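Local coordinates for CHAD domain protein (Streptomyces chartreusis, PDB 6RN5) that binds copper(II) ions and, as a phosin with an all-helical CHAD fold, probably also binds polyphosphate, at residues N114-L119 with G345-D350; S321-A326 with A349-E354; A173-L178 with P338-A343. All blocks are in the same frame, centred on the assembly; numbering follows the deposited sequence.

Interaction 1: N114-L119 with G345-D350; sequences NALHRL and GVLHAD. With CU (copper (II) ion), chain B.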
ATOM      1  N   ASN A 114       6.871  14.872  -4.143  1.00 36.95           N
ATOM      2  CA  ASN A 114       7.441  14.227  -2.957  1.00 39.71           C
ATOM      3  C   ASN A 114       7.125  12.730  -2.941  1.00 41.13           C
ATOM      4  O   ASN A 114       8.019  11.933  -2.768  1.00 36.79           O
ATOM      5  CB  ASN A 114       6.939  14.877  -1.664  1.00 39.79           C
ATOM      6  CG  ASN A 114       7.546  16.242  -1.430  1.00 44.44           C
ATOM      7  OD1 ASN A 114       8.655  16.535  -1.892  1.00 53.52           O
ATOM      8  ND2 ASN A 114       6.818  17.089  -0.756  1.00 42.27           N
ATOM      9  N   ALA A 115       5.863  12.360  -3.169  1.00 41.62           N
ATOM     10  CA  ALA A 115       5.476  10.971  -3.061  1.00 38.68           C
ATOM     11  C   ALA A 115       6.183  10.107  -4.101  1.00 39.38           C
ATOM     12  O   ALA A 115       6.639   9.024  -3.780  1.00 36.55           O
ATOM     13  CB  ALA A 115       3.967  10.824  -3.134  1.00 40.44           C
ATOM     14  N   LEU A 116       6.308  10.589  -5.334  1.00 40.59           N
ATOM     15  CA  LEU A 116       7.033   9.857  -6.388  1.00 42.13           C
ATOM     16  C   LEU A 116       8.537   9.610  -6.112  1.00 44.44           C
ATOM     17  O   LEU A 116       9.106   8.566  -6.507  1.00 40.96           O
ATOM     18  CB  LEU A 116       6.934  10.606  -7.724  1.00 42.62           C
ATOM     19  CG  LEU A 116       5.634  10.509  -8.536  1.00 45.54           C
ATOM     20  CD1 LEU A 116       5.710  11.534  -9.651  1.00 44.50           C
ATOM     21  CD2 LEU A 116       5.375   9.112  -9.099  1.00 41.89           C
ATOM     22  N   HIS A 117       9.171  10.616  -5.527  1.00 43.48           N
ATOM     23  CA  HIS A 117      10.569  10.547  -5.133  1.00 55.20           C
ATOM     24  C   HIS A 117      10.698   9.449  -4.092  1.00 50.59           C
ATOM     25  O   HIS A 117      11.518   8.541  -4.240  1.00 48.74           O
ATOM     26  CB  HIS A 117      11.077  11.890  -4.560  1.00 62.72           C
ATOM     27  CG  HIS A 117      11.562  12.872  -5.597  1.00 79.07           C
ATOM     28  ND1 HIS A 117      12.376  12.513  -6.655  1.00 90.02           N
ATOM     29  CD2 HIS A 117      11.378  14.215  -5.709  1.00 89.60           C
ATOM     30  CE1 HIS A 117      12.649  13.583  -7.387  1.00 89.51           C
ATOM     31  NE2 HIS A 117      12.062  14.630  -6.830  1.00 90.86           N
ATOM     32  N   ARG A 118       9.832   9.515  -3.089  1.00 45.27           N
ATOM     33  CA  ARG A 118       9.742   8.489  -2.046  1.00 44.65           C
ATOM     34  C   ARG A 118       9.489   7.095  -2.611  1.00 46.38           C
ATOM     35  O   ARG A 118      10.200   6.126  -2.297  1.00 47.33           O
ATOM     36  CB  ARG A 118       8.643   8.881  -1.068  1.00 48.12           C
ATOM     37  CG  ARG A 118       8.274   7.815  -0.075  1.00 47.28           C
ATOM     38  CD  ARG A 118       7.513   8.394   1.099  1.00 48.98           C
ATOM     39  NE  ARG A 118       6.241   9.024   0.730  1.00 51.32           N
ATOM     40  CZ  ARG A 118       5.150   8.377   0.307  1.00 46.26           C
ATOM     41  NH1 ARG A 118       5.148   7.045   0.170  1.00 43.98           N
ATOM     42  NH2 ARG A 118       4.043   9.072   0.028  1.00 45.16           N
ATOM     43  N   LEU A 119       8.488   6.980  -3.466  1.00 45.48           N
ATOM     44  CA  LEU A 119       8.128   5.689  -4.032  1.00 43.78           C
ATOM     45  C   LEU A 119       9.173   5.115  -5.019  1.00 50.27           C
ATOM     46  O   LEU A 119       9.108   3.925  -5.392  1.00 44.29           O
ATOM     47  CB  LEU A 119       6.789   5.802  -4.754  1.00 43.52           C
ATOM     48  CG  LEU A 119       5.612   6.112  -3.856  1.00 42.72           C
ATOM     49  CD1 LEU A 119       4.450   6.666  -4.679  1.00 44.09           C
ATOM     50  CD2 LEU A 119       5.227   4.865  -3.084  1.00 44.03           C
ATOM     51  N   GLY A 345      -0.480   4.644 -11.309  1.00 28.22           N
ATOM     52  CA  GLY A 345      -1.214   3.634 -10.508  1.00 30.08           C
ATOM     53  C   GLY A 345      -0.702   3.462  -9.074  1.00 30.91           C
ATOM     54  O   GLY A 345      -1.489   3.373  -8.126  1.00 25.56           O
ATOM     55  N   VAL A 346       0.624   3.434  -8.933  1.00 27.41           N
ATOM     56  CA  VAL A 346       1.273   3.299  -7.655  1.00 29.30           C
ATOM     57  C   VAL A 346       1.001   4.528  -6.798  1.00 28.93           C
ATOM     58  O   VAL A 346       0.683   4.446  -5.608  1.00 29.80           O
ATOM     59  CB  VAL A 346       2.807   3.155  -7.837  1.00 31.37           C
ATOM     60  CG1 VAL A 346       3.514   3.081  -6.511  1.00 31.55           C
ATOM     61  CG2 VAL A 346       3.138   1.877  -8.599  1.00 33.68           C
ATOM     62  N   LEU A 347       1.142   5.682  -7.433  1.00 29.63           N
ATOM     63  CA  LEU A 347       0.935   6.965  -6.773  1.00 31.49           C
ATOM     64  C   LEU A 347      -0.503   7.193  -6.291  1.00 29.02           C
ATOM     65  O   LEU A 347      -0.726   7.711  -5.224  1.00 29.72           O
ATOM     66  CB  LEU A 347       1.351   8.049  -7.739  1.00 32.27           C
ATOM     67  CG  LEU A 347       1.334   9.475  -7.298  1.00 33.96           C
ATOM     68  CD1 LEU A 347       2.232   9.636  -6.081  1.00 39.04           C
ATOM     69  CD2 LEU A 347       1.835  10.282  -8.490  1.00 36.33           C
ATOM     70  N   HIS A 348      -1.479   6.817  -7.094  1.00 30.48           N
ATOM     71  CA  HIS A 348      -2.864   6.818  -6.643  1.00 27.83           C
ATOM     72  C   HIS A 348      -3.058   5.926  -5.439  1.00 27.98           C
ATOM     73  O   HIS A 348      -3.725   6.321  -4.489  1.00 28.81           O
ATOM     74  CB  HIS A 348      -3.803   6.385  -7.774  1.00 29.63           C
ATOM     75  CG  HIS A 348      -5.217   6.147  -7.331  1.00 30.53           C
ATOM     76  ND1 HIS A 348      -5.660   4.911  -6.911  1.00 31.59           N
ATOM     77  CD2 HIS A 348      -6.279   6.989  -7.232  1.00 28.43           C
ATOM     78  CE1 HIS A 348      -6.949   5.005  -6.587  1.00 33.64           C
ATOM     79  NE2 HIS A 348      -7.339   6.261  -6.763  1.00 29.36           N
ATOM     80  N   ALA A 349      -2.457   4.740  -5.458  1.00 26.84           N
ATOM     81  CA  ALA A 349      -2.591   3.801  -4.370  1.00 27.96           C
ATOM     82  C   ALA A 349      -1.943   4.339  -3.093  1.00 30.74           C
ATOM     83  O   ALA A 349      -2.544   4.316  -1.994  1.00 28.25           O
ATOM     84  CB  ALA A 349      -1.958   2.463  -4.763  1.00 27.01           C
ATOM     85  N   ASP A 350      -0.722   4.838  -3.243  1.00 27.21           N
ATOM     86  CA  ASP A 350      -0.051   5.522  -2.168  1.00 29.72           C
ATOM     87  C   ASP A 350      -0.916   6.592  -1.486  1.00 31.24           C
ATOM     88  O   ASP A 350      -1.024   6.641  -0.247  1.00 31.32           O
ATOM     89  CB  ASP A 350       1.228   6.203  -2.710  1.00 32.25           C
ATOM     90  CG  ASP A 350       2.020   6.847  -1.613  1.00 35.30           C
ATOM     91  OD1 ASP A 350       2.616   6.073  -0.837  1.00 32.09           O
ATOM     92  OD2 ASP A 350       2.030   8.096  -1.521  1.00 38.39           O
TER
HETATM   93 CU    CU B 401      -9.342   6.649  -6.730  1.00 31.38          CU
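The guanidinium of R118 and the carboxylate of D350 meet tip to tip, their planes 36° apart, with OD1 of D350 at the edge of the guanidinium. Both terminal nitrogens of R118 are engaged, each with its own carboxylate oxygen. NH1 donates to OD1 of D350 over 2.9 Å in a nearly straight bond, and this oxygen lies in the guanidinium plane. NH2 donates to OD2 of D350 over 2.7 Å, with that oxygen tilted somewhat from the same plane. Both oxygens are met on their syn side, and the paired bonds fix how the two flat groups are turned against each other. After an extended start, a bend at chi3 (62°) turns NE of R118 aside. L119, on the helix of R118, crosses the acid, laying CD2 3.7 Å from OD1 of D350 and CD1 against the CB of D350.

This salt bridge borders an apolar layer in which segments 114-119 and 345-350, of helices 82-120 and 338-366, cross at 108° within the helical CHAD architecture. L347, with CG anti to the backbone N, sends its two methyls to different neighbours. CD1 of L347 rests 3.6 Å from CB of A115 and also touches CD1 of L119. CD2 of L347 packs 3.8 Å from CD2 of L116, the two leucines crossing at about a right angle. Beyond them V346 adds CG1, 4.1 Å from CD1 of L119. I261 and L260 of the second subunit pack on L116 and L119 respectively, so the layer is continued across the dimer. H348, on the same turn of helix 338-366 as these apolar residues, binds a copper ion through NE2 at 2.0 Å; H262 and H271 of the same chain are further ligands.

Interaction 2: S321-A326 with A349-E354; sequences SEAAAA and ADQRHE. With CU (copper (II) ion), chain C.
A324 is met by Q351 and R352 through chains that fold back. Q351 holds CG anti to its carbonyl carbon and then bends at chi2 (-66°), turning CD aside, while CB lies 3.7 Å from CB of A324. The amide oxygen OE1 of Q351 lies 3.6 Å from CB of A323 and accepts a hydrogen bond from R111. On the other side of the amide, NE2 donates to OD2 of D350 at 2.8 Å on the anti side, a strongly bent bond (135°). The bend at chi2 brings CD of R352 3.7 Å from CB of A324, a second at chi3 turns NE, and the guanidinium lies by S321.

NH1 of R352 and OG of S321 are too far apart to bond, although OG lies in the guanidinium plane at its edge. They are linked indirectly. A water accepts a hydrogen bond from NH1 of R352 at 2.9 Å and donates one to O of S321 at 2.6 Å. D274 joins them too, with OD1 salt-bridged to NH2 of R352 and OD2 hydrogen-bonded to OG of S321.

H353, on the same segment, binds a copper ion through NE2 at 2.5 Å, shared with H353 of the second subunit. Small alanines let the axes of segments 321-326 and 349-354 come within 8.1 Å, at 166°, the geometry of an antiparallel helical hairpin, here formed by the consecutive helices 305-331 and 338-366.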
ATOM      1  N   SER A 321      -6.795  12.635  -0.642  1.00 29.64           N
ATOM      2  CA  SER A 321      -7.906  12.297  -1.498  1.00 31.20           C
ATOM      3  C   SER A 321      -7.808  12.990  -2.858  1.00 31.80           C
ATOM      4  O   SER A 321      -7.922  12.335  -3.903  1.00 30.91           O
ATOM      5  CB  SER A 321      -9.219  12.651  -0.802  1.00 34.72           C
ATOM      6  OG  SER A 321     -10.304  12.365  -1.638  1.00 36.75           O
ATOM      7  N   GLU A 322      -7.545  14.290  -2.849  1.00 30.91           N
ATOM      8  CA  GLU A 322      -7.533  15.078  -4.080  1.00 33.65           C
ATOM      9  C   GLU A 322      -6.257  14.744  -4.887  1.00 33.31           C
ATOM     10  O   GLU A 322      -6.257  14.716  -6.115  1.00 32.02           O
ATOM     11  CB  GLU A 322      -7.587  16.595  -3.783  1.00 36.13           C
ATOM     12  CG  GLU A 322      -8.955  17.208  -3.502  1.00 44.12           C
ATOM     13  CD  GLU A 322      -9.928  17.099  -4.687  1.00 50.91           C
ATOM     14  OE1 GLU A 322      -9.524  17.168  -5.874  1.00 60.43           O
ATOM     15  OE2 GLU A 322     -11.131  16.916  -4.453  1.00 64.63           O
ATOM     16  N   ALA A 323      -5.168  14.485  -4.195  1.00 29.09           N
ATOM     17  CA  ALA A 323      -3.986  14.095  -4.882  1.00 29.46           C
ATOM     18  C   ALA A 323      -4.172  12.753  -5.591  1.00 27.90           C
ATOM     19  O   ALA A 323      -3.717  12.585  -6.728  1.00 30.81           O
ATOM     20  CB  ALA A 323      -2.826  14.033  -3.930  1.00 26.49           C
ATOM     21  N   ALA A 324      -4.821  11.799  -4.935  1.00 26.82           N
ATOM     22  CA  ALA A 324      -5.027  10.507  -5.554  1.00 27.42           C
ATOM     23  C   ALA A 324      -5.839  10.682  -6.838  1.00 29.49           C
ATOM     24  O   ALA A 324      -5.556  10.016  -7.827  1.00 29.59           O
ATOM     25  CB  ALA A 324      -5.703   9.541  -4.595  1.00 27.35           C
ATOM     26  N   ALA A 325      -6.825  11.588  -6.814  1.00 28.81           N
ATOM     27  CA  ALA A 325      -7.712  11.798  -7.951  1.00 28.62           C
ATOM     28  C   ALA A 325      -6.950  12.469  -9.082  1.00 29.95           C
ATOM     29  O   ALA A 325      -7.197  12.171 -10.234  1.00 30.22           O
ATOM     30  CB  ALA A 325      -8.921  12.626  -7.564  1.00 27.35           C
ATOM     31  N   ALA A 326      -5.998  13.345  -8.779  1.00 28.16           N
ATOM     32  CA  ALA A 326      -5.191  13.916  -9.829  1.00 25.97           C
ATOM     33  C   ALA A 326      -4.303  12.845 -10.477  1.00 27.68           C
ATOM     34  O   ALA A 326      -4.052  12.908 -11.659  1.00 31.72           O
ATOM     35  CB  ALA A 326      -4.328  15.047  -9.311  1.00 25.96           C
ATOM     36  N   ALA A 349      -2.457   4.740  -5.458  1.00 26.84           N
ATOM     37  CA  ALA A 349      -2.591   3.801  -4.370  1.00 27.96           C
ATOM     38  C   ALA A 349      -1.943   4.339  -3.093  1.00 30.74           C
ATOM     39  O   ALA A 349      -2.544   4.316  -1.994  1.00 28.25           O
ATOM     40  CB  ALA A 349      -1.958   2.463  -4.763  1.00 27.01           C
ATOM     41  N   ASP A 350      -0.722   4.838  -3.243  1.00 27.21           N
ATOM     42  CA  ASP A 350      -0.051   5.522  -2.168  1.00 29.72           C
ATOM     43  C   ASP A 350      -0.916   6.592  -1.486  1.00 31.24           C
ATOM     44  O   ASP A 350      -1.024   6.641  -0.247  1.00 31.32           O
ATOM     45  CB  ASP A 350       1.228   6.203  -2.710  1.00 32.25           C
ATOM     46  CG  ASP A 350       2.020   6.847  -1.613  1.00 35.30           C
ATOM     47  OD1 ASP A 350       2.616   6.073  -0.837  1.00 32.09           O
ATOM     48  OD2 ASP A 350       2.030   8.096  -1.521  1.00 38.39           O
ATOM     49  N   GLN A 351      -1.535   7.453  -2.284  1.00 28.65           N
ATOM     50  CA  GLN A 351      -2.303   8.554  -1.712  1.00 28.97           C
ATOM     51  C   GLN A 351      -3.605   8.019  -1.098  1.00 30.96           C
ATOM     52  O   GLN A 351      -4.073   8.549  -0.104  1.00 28.57           O
ATOM     53  CB  GLN A 351      -2.540   9.660  -2.755  1.00 28.77           C
ATOM     54  CG  GLN A 351      -1.219  10.289  -3.221  1.00 29.95           C
ATOM     55  CD  GLN A 351      -0.550  11.024  -2.086  1.00 30.90           C
ATOM     56  OE1 GLN A 351      -1.126  11.990  -1.556  1.00 30.81           O
ATOM     57  NE2 GLN A 351       0.626  10.524  -1.645  1.00 28.12           N
ATOM     58  N   ARG A 352      -4.154   6.939  -1.637  1.00 29.23           N
ATOM     59  CA  ARG A 352      -5.305   6.320  -0.985  1.00 31.79           C
ATOM     60  C   ARG A 352      -4.902   5.677   0.339  1.00 34.94           C
ATOM     61  O   ARG A 352      -5.683   5.686   1.305  1.00 30.94           O
ATOM     62  CB  ARG A 352      -5.978   5.289  -1.885  1.00 29.10           C
ATOM     63  CG  ARG A 352      -6.653   5.871  -3.088  1.00 27.75           C
ATOM     64  CD  ARG A 352      -7.617   6.998  -2.720  1.00 31.66           C
ATOM     65  NE  ARG A 352      -8.648   6.666  -1.721  1.00 31.51           N
ATOM     66  CZ  ARG A 352      -9.586   7.516  -1.288  1.00 32.65           C
ATOM     67  NH1 ARG A 352      -9.641   8.772  -1.726  1.00 33.55           N
ATOM     68  NH2 ARG A 352     -10.493   7.114  -0.415  1.00 30.82           N
ATOM     69  N   HIS A 353      -3.664   5.170   0.417  1.00 37.81           N
ATOM     70  CA  HIS A 353      -3.139   4.678   1.702  1.00 36.91           C
ATOM     71  C   HIS A 353      -2.987   5.802   2.705  1.00 32.36           C
ATOM     72  O   HIS A 353      -3.250   5.586   3.871  1.00 30.95           O
ATOM     73  CB  HIS A 353      -1.832   3.847   1.554  1.00 38.83           C
ATOM     74  CG  HIS A 353      -1.997   2.642   0.679  1.00 44.25           C
ATOM     75  ND1 HIS A 353      -3.199   1.968   0.565  1.00 51.27           N
ATOM     76  CD2 HIS A 353      -1.128   2.006  -0.153  1.00 49.82           C
ATOM     77  CE1 HIS A 353      -3.061   0.965  -0.291  1.00 53.87           C
ATOM     78  NE2 HIS A 353      -1.815   0.961  -0.734  1.00 48.45           N
ATOM     79  N   GLU A 354      -2.591   6.986   2.251  1.00 31.62           N
ATOM     80  CA  GLU A 354      -2.540   8.167   3.123  1.00 32.39           C
ATOM     81  C   GLU A 354      -3.957   8.576   3.555  1.00 31.23           C
ATOM     82  O   GLU A 354      -4.144   9.049   4.650  1.00 32.80           O
ATOM     83  CB  GLU A 354      -1.854   9.345   2.448  1.00 36.59           C
ATOM     84  CG  GLU A 354      -0.379   9.139   2.116  1.00 45.53           C
ATOM     85  CD  GLU A 354       0.563   9.228   3.336  1.00 54.23           C
ATOM     86  OE1 GLU A 354       0.117   9.648   4.430  1.00 56.01           O
ATOM     87  OE2 GLU A 354       1.761   8.882   3.205  1.00 57.69           O
TER
HETATM   88 CU    CU C 402       0.021   0.279  -2.282  0.50 63.95          CU
HETATM   89  O   HOH W   1      -9.184  10.048  -4.305  1.00 28.27           O

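Interaction 3: A173-L178 with P338-A343; sequences AKAGAL and PATAYA
T340 meets three residues of helix 170-198, K174, A175 and L178, and its methyl and its hydroxyl oxygen each meet different carbons. Its apolar branch is CG2, which is anti to the backbone N and points at the helix backbone itself, 3.9 Å from CA of A175. The same methyl reaches CD2 of L178, one turn further on, at 4.3 Å. A second apolar touch lies one turn along helix 338-366, where CB of A343 stands 4.0 Å from CB of A175.

The polar branch enters no hydrogen bond across the contact. OG1 of T340, set beside its own backbone N (chi1 -60°), lies against aliphatic carbon: CB of K174 is 3.1 Å away, a close carbon-oxygen approach, and CD of K174 is at 3.5 Å. The lysine chain is extended beyond CG and crosses the threonine at about a right angle, so its methylenes cover the hydroxyl while its amino group extends off beyond the contact. An alanine at T340 would probably open a gap between the helices, since K174 would lose the oxygen its methylenes lie against and A175 and L178 the methyl they both touch.

Small residues permit the closeness of this crossing. The CA atoms of A175 and T340 are 5.2 Å apart, and the axes of the two segments pass at 8.3 Å with a crossing angle of -77°. I261 of the second subunit packs on A343, placing the contact beside the dimer interface. With neither salt bridge nor hydrogen bond between them, segment 338-343 meets segment 173-178 through van der Waals packing.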
ATOM      1  N   ALA A 173       9.723   9.440 -13.639  1.00 42.41           N
ATOM      2  CA  ALA A 173      10.227  10.701 -14.151  1.00 45.15           C
ATOM      3  C   ALA A 173       9.219  11.276 -15.097  1.00 42.99           C
ATOM      4  O   ALA A 173       8.915  12.465 -15.032  1.00 39.12           O
ATOM      5  CB  ALA A 173      11.552  10.525 -14.859  1.00 44.31           C
ATOM      6  N   LYS A 174       8.696  10.422 -15.962  1.00 40.36           N
ATOM      7  CA  LYS A 174       7.659  10.848 -16.861  1.00 42.30           C
ATOM      8  C   LYS A 174       6.397  11.239 -16.151  1.00 41.19           C
ATOM      9  O   LYS A 174       5.785  12.212 -16.572  1.00 37.60           O
ATOM     10  CB  LYS A 174       7.347   9.796 -17.903  1.00 47.50           C
ATOM     11  CG  LYS A 174       8.307   9.903 -19.082  1.00 57.83           C
ATOM     12  CD  LYS A 174       8.169   8.715 -20.006  1.00 68.00           C
ATOM     13  CE  LYS A 174       8.906   8.934 -21.313  1.00 73.66           C
ATOM     14  NZ  LYS A 174       8.645   7.775 -22.219  1.00 75.20           N
ATOM     15  N   ALA A 175       5.998  10.491 -15.109  1.00 35.32           N
ATOM     16  CA  ALA A 175       4.759  10.813 -14.395  1.00 34.99           C
ATOM     17  C   ALA A 175       4.917  12.164 -13.737  1.00 31.23           C
ATOM     18  O   ALA A 175       3.986  12.946 -13.712  1.00 32.28           O
ATOM     19  CB  ALA A 175       4.412   9.764 -13.344  1.00 33.30           C
ATOM     20  N   GLY A 176       6.124  12.419 -13.231  1.00 32.07           N
ATOM     21  CA  GLY A 176       6.453  13.626 -12.529  1.00 31.11           C
ATOM     22  C   GLY A 176       6.353  14.831 -13.416  1.00 31.55           C
ATOM     23  O   GLY A 176       5.800  15.871 -13.029  1.00 30.67           O
ATOM     24  N   ALA A 177       6.879  14.685 -14.620  1.00 31.32           N
ATOM     25  CA  ALA A 177       6.865  15.751 -15.580  1.00 34.06           C
ATOM     26  C   ALA A 177       5.423  16.002 -16.119  1.00 34.49           C
ATOM     27  O   ALA A 177       5.015  17.155 -16.388  1.00 32.87           O
ATOM     28  CB  ALA A 177       7.804  15.403 -16.717  1.00 35.80           C
ATOM     29  N   LEU A 178       4.673  14.927 -16.300  1.00 28.94           N
ATOM     30  CA  LEU A 178       3.273  15.045 -16.722  1.00 30.59           C
ATOM     31  C   LEU A 178       2.439  15.852 -15.702  1.00 30.15           C
ATOM     32  O   LEU A 178       1.755  16.787 -16.047  1.00 30.61           O
ATOM     33  CB  LEU A 178       2.685  13.656 -16.934  1.00 29.43           C
ATOM     34  CG  LEU A 178       1.229  13.606 -17.375  1.00 31.76           C
ATOM     35  CD1 LEU A 178       1.088  14.199 -18.763  1.00 34.14           C
ATOM     36  CD2 LEU A 178       0.741  12.165 -17.345  1.00 33.63           C
ATOM     37  N   PRO A 338       2.995   3.226 -21.156  1.00 35.68           N
ATOM     38  CA  PRO A 338       2.599   2.293 -20.096  1.00 32.66           C
ATOM     39  C   PRO A 338       3.379   2.505 -18.785  1.00 32.57           C
ATOM     40  O   PRO A 338       2.799   2.431 -17.722  1.00 30.33           O
ATOM     41  CB  PRO A 338       2.920   0.923 -20.698  1.00 34.42           C
ATOM     42  CG  PRO A 338       2.666   1.145 -22.163  1.00 40.88           C
ATOM     43  CD  PRO A 338       3.253   2.517 -22.422  1.00 37.73           C
ATOM     44  N   ALA A 339       4.679   2.766 -18.874  1.00 26.90           N
ATOM     45  CA  ALA A 339       5.482   2.957 -17.703  1.00 28.85           C
ATOM     46  C   ALA A 339       5.001   4.181 -16.902  1.00 30.25           C
ATOM     47  O   ALA A 339       5.071   4.207 -15.673  1.00 29.20           O
ATOM     48  CB  ALA A 339       6.948   3.105 -18.098  1.00 28.28           C
ATOM     49  N   THR A 340       4.503   5.194 -17.614  1.00 30.88           N
ATOM     50  CA  THR A 340       4.014   6.402 -16.966  1.00 30.61           C
ATOM     51  C   THR A 340       2.703   6.080 -16.244  1.00 29.96           C
ATOM     52  O   THR A 340       2.532   6.411 -15.087  1.00 26.22           O
ATOM     53  CB  THR A 340       3.835   7.493 -18.022  1.00 32.00           C
ATOM     54  OG1 THR A 340       5.109   7.731 -18.619  1.00 33.29           O
ATOM     55  CG2 THR A 340       3.323   8.768 -17.401  1.00 32.07           C
ATOM     56  N   ALA A 341       1.799   5.371 -16.913  1.00 29.51           N
ATOM     57  CA  ALA A 341       0.543   4.992 -16.281  1.00 28.29           C
ATOM     58  C   ALA A 341       0.781   4.068 -15.084  1.00 29.49           C
ATOM     59  O   ALA A 341       0.054   4.083 -14.091  1.00 32.55           O
ATOM     60  CB  ALA A 341      -0.342   4.330 -17.307  1.00 28.16           C
ATOM     61  N   TYR A 342       1.806   3.250 -15.179  1.00 27.98           N
ATOM     62  CA  TYR A 342       2.105   2.304 -14.111  1.00 26.80           C
ATOM     63  C   TYR A 342       2.542   3.061 -12.909  1.00 25.27           C
ATOM     64  O   TYR A 342       2.082   2.789 -11.827  1.00 26.12           O
ATOM     65  CB  TYR A 342       3.181   1.345 -14.613  1.00 28.25           C
ATOM     66  CG  TYR A 342       3.795   0.345 -13.633  1.00 27.94           C
ATOM     67  CD1 TYR A 342       4.804   0.739 -12.725  1.00 26.06           C
ATOM     68  CD2 TYR A 342       3.451  -0.995 -13.701  1.00 27.07           C
ATOM     69  CE1 TYR A 342       5.398  -0.188 -11.884  1.00 28.56           C
ATOM     70  CE2 TYR A 342       4.046  -1.935 -12.879  1.00 28.28           C
ATOM     71  CZ  TYR A 342       5.022  -1.530 -11.988  1.00 28.68           C
ATOM     72  OH  TYR A 342       5.570  -2.467 -11.182  1.00 28.94           O
ATOM     73  N   ALA A 343       3.393   4.069 -13.089  1.00 26.05           N
ATOM     74  CA  ALA A 343       3.797   4.877 -11.978  1.00 29.15           C
ATOM     75  C   ALA A 343       2.618   5.592 -11.321  1.00 31.00           C
ATOM     76  O   ALA A 343       2.566   5.730 -10.107  1.00 31.70           O
ATOM     77  CB  ALA A 343       4.824   5.912 -12.414  1.00 29.00           C
TER

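Overall arrangement
Helix 338-366 serves all three contacts, and their chemistry changes along it. Near its start, interaction 3 is chiefly close packing; farther on, interaction 1 joins an apolar layer to an exposed arginine's salt bridge; interaction 2 adds water- and acid-mediated links beside a copper site. Each is largely buried, with the exposed arginine and lysine marking the edges of interactions 1 and 3. Two steep crossings contrast with the antiparallel pairing of interaction 2. Interactions 1 and 2 touch and share A349 and D350, the latter coupling their polar networks. L116 of interaction 1 packs on G176 of interaction 3, whereas interactions 2 and 3 do not touch.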